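Local coordinates for uncharacterized HTH-type transcriptional regulator YybR (Bacillus subtilis, PDB 4A5N), which acts as a redox-sensing MarR/DUF24-type transcriptional regulator and probably binds DNA through a winged helix-turn-helix fold, at the interface of chains A and B. Sequence-based numbering; all coordinates share one arbitrary frame. Chains: chain A/B, Uncharacterized hth-type transcriptional regulator YYBR.

The interface of chains A and B. Residues chain A 22, 66-68, 89; chain B 103, 110-111, 114-115.
A salt bridge between A:Asp67 and B:Arg115 marks the polar rim of this patch, where helix 94-115 of chain B lies against the end of helix 54-66 of chain A and the loop that follows it. B:Arg115 NE, in the guanidinium, donates to A:Asp67 OD1 of the carboxylate at 2.9 Å, nearly straight (158° at H). The bond leaves close to the guanidinium plane but reaches OD1 from above the carboxylate plane, so the two flat groups cross at 68° instead of pairing edge to edge; NH2 adds a weak bond to OD2. An arginine suits the place because its chain, extended from CG to NE, spans the gap, while B:Leu111 CD2 lies 3.7 Å above the guanidinium plane and supports one face. An alanine in place of B:Arg115 would lack the guanidinium, and the loss of its bond to A:Asp67 would probably weaken the hold of the helix on this end of the partner.

Inward, the contacts turn apolar. B:Tyr114, its CG anti to the carbonyl carbon, presents a ring face to A:Gly68, whose CA sits over the centre, 3.7 Å from the centroid; with no side chain, glycine lets the backbone come this near. B:Tyr114 CE2 also meets A:Phe89 CD2 at 3.6 Å. A:Phe89, CG anti to the backbone N (chi1 176°), pushes its tip between chain B side chains: CE1 touches B:Val110 CG1 at 3.6 Å, and CZ meets the six-membered ring of B:Trp103 at CZ2, the two side chains crossing at about a right angle. Branched B:Leu111 turns CD1 tip to tip against A:Val22 CG2, tightly, and CD2 towards A:Asp67 CB.

Repeated by two-fold symmetry, the patch sets each C-terminal helix against the end of its partner's expected recognition helix, 54-66, and may thereby couple dimer geometry to DNA-binding posture.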
loop_
_atom_site.group_PDB
_atom_site.type_symbol
_atom_site.label_atom_id
_atom_site.label_comp_id
_atom_site.label_asym_id
_atom_site.label_seq_id
_atom_site.Cartn_x
_atom_site.Cartn_y
_atom_site.Cartn_z
ATOM N N VAL A 22 -1.195 3.074 6.870
ATOM C CA VAL A 22 -0.081 3.865 7.358
ATOM C C VAL A 22 0.755 4.414 6.205
ATOM O O VAL A 22 1.163 5.583 6.216
ATOM C CB VAL A 22 0.800 3.037 8.312
ATOM C CG1 VAL A 22 2.075 3.779 8.656
ATOM C CG2 VAL A 22 -0.016 2.662 9.551
ATOM N N ALA A 66 1.679 11.873 12.943
ATOM C CA ALA A 66 0.624 11.428 13.901
ATOM C C ALA A 66 0.757 9.929 14.195
ATOM O O ALA A 66 0.408 9.456 15.300
ATOM C CB ALA A 66 -0.745 11.677 13.311
ATOM N N ASP A 67 1.194 9.223 13.154
ATOM C CA ASP A 67 1.393 7.759 13.138
ATOM C C ASP A 67 2.761 7.285 13.631
ATOM O O ASP A 67 2.987 6.081 13.756
ATOM C CB ASP A 67 1.186 7.212 11.716
ATOM C CG ASP A 67 -0.289 7.069 11.361
ATOM O OD1 ASP A 67 -1.166 7.323 12.233
ATOM O OD2 ASP A 67 -0.571 6.705 10.219
ATOM N N GLY A 68 3.646 8.217 13.949
ATOM C CA GLY A 68 4.868 7.874 14.639
ATOM C C GLY A 68 5.945 7.517 13.676
ATOM O O GLY A 68 7.052 7.116 14.110
ATOM N N PHE A 89 10.953 3.947 14.612
ATOM C CA PHE A 89 9.803 3.141 14.288
ATOM C C PHE A 89 9.543 3.167 12.805
ATOM O O PHE A 89 9.209 2.131 12.247
ATOM C CB PHE A 89 8.578 3.632 15.028
ATOM C CG PHE A 89 7.301 2.926 14.684
ATOM C CD1 PHE A 89 7.179 1.553 14.782
ATOM C CD2 PHE A 89 6.120 3.677 14.387
ATOM C CE1 PHE A 89 5.960 0.923 14.531
ATOM C CE2 PHE A 89 4.926 3.037 14.102
ATOM C CZ PHE A 89 4.822 1.666 14.198
ATOM N N TRP B 103 3.925 -6.963 9.754
ATOM C CA TRP B 103 4.236 -5.643 10.311
ATOM C C TRP B 103 2.996 -5.109 10.977
ATOM O O TRP B 103 3.057 -4.575 12.083
ATOM C CB TRP B 103 4.703 -4.679 9.232
ATOM C CG TRP B 103 5.192 -3.361 9.755
ATOM C CD1 TRP B 103 6.495 -3.014 10.050
ATOM C CD2 TRP B 103 4.385 -2.159 10.079
ATOM N NE1 TRP B 103 6.560 -1.735 10.521
ATOM C CE2 TRP B 103 5.323 -1.170 10.578
ATOM C CE3 TRP B 103 3.026 -1.831 10.005
ATOM C CZ2 TRP B 103 4.908 0.107 10.983
ATOM C CZ3 TRP B 103 2.620 -0.568 10.421
ATOM C CH2 TRP B 103 3.538 0.387 10.900
ATOM N N VAL B 110 1.423 -0.415 19.004
ATOM C CA VAL B 110 2.243 0.799 19.049
ATOM C C VAL B 110 1.743 1.903 18.120
ATOM O O VAL B 110 1.852 3.075 18.443
ATOM C CB VAL B 110 3.743 0.517 18.829
ATOM C CG1 VAL B 110 4.017 0.138 17.399
ATOM C CG2 VAL B 110 4.561 1.748 19.250
ATOM N N LEU B 111 1.138 1.522 17.006
ATOM C CA LEU B 111 0.465 2.507 16.162
ATOM C C LEU B 111 -0.691 3.131 16.925
ATOM O O LEU B 111 -0.945 4.343 16.813
ATOM C CB LEU B 111 -0.031 1.866 14.886
ATOM C CG LEU B 111 0.770 2.325 13.686
ATOM C CD1 LEU B 111 0.382 1.459 12.491
ATOM C CD2 LEU B 111 0.502 3.798 13.402
ATOM N N TYR B 114 0.785 5.906 19.379
ATOM C CA TYR B 114 1.046 7.139 18.645
ATOM C C TYR B 114 -0.245 7.890 18.305
ATOM O O TYR B 114 -0.325 9.106 18.487
ATOM C CB TYR B 114 1.837 6.840 17.371
ATOM C CG TYR B 114 3.277 6.525 17.657
ATOM C CD1 TYR B 114 4.069 7.455 18.321
ATOM C CD2 TYR B 114 3.854 5.329 17.254
ATOM C CE1 TYR B 114 5.388 7.190 18.617
ATOM C CE2 TYR B 114 5.188 5.052 17.541
ATOM C CZ TYR B 114 5.940 5.992 18.219
ATOM O OH TYR B 114 7.263 5.797 18.533
ATOM N N ARG B 115 -1.248 7.156 17.832
ATOM C CA ARG B 115 -2.543 7.762 17.505
ATOM C C ARG B 115 -3.281 8.260 18.767
ATOM O O ARG B 115 -4.004 9.258 18.702
ATOM C CB ARG B 115 -3.399 6.778 16.698
ATOM C CG ARG B 115 -2.940 6.636 15.259
ATOM C CD ARG B 115 -3.324 5.297 14.652
ATOM N NE ARG B 115 -2.971 5.234 13.230
ATOM C CZ ARG B 115 -3.139 4.170 12.438
ATOM N NH1 ARG B 115 -3.637 3.031 12.923
ATOM N NH2 ARG B 115 -2.797 4.244 11.148
#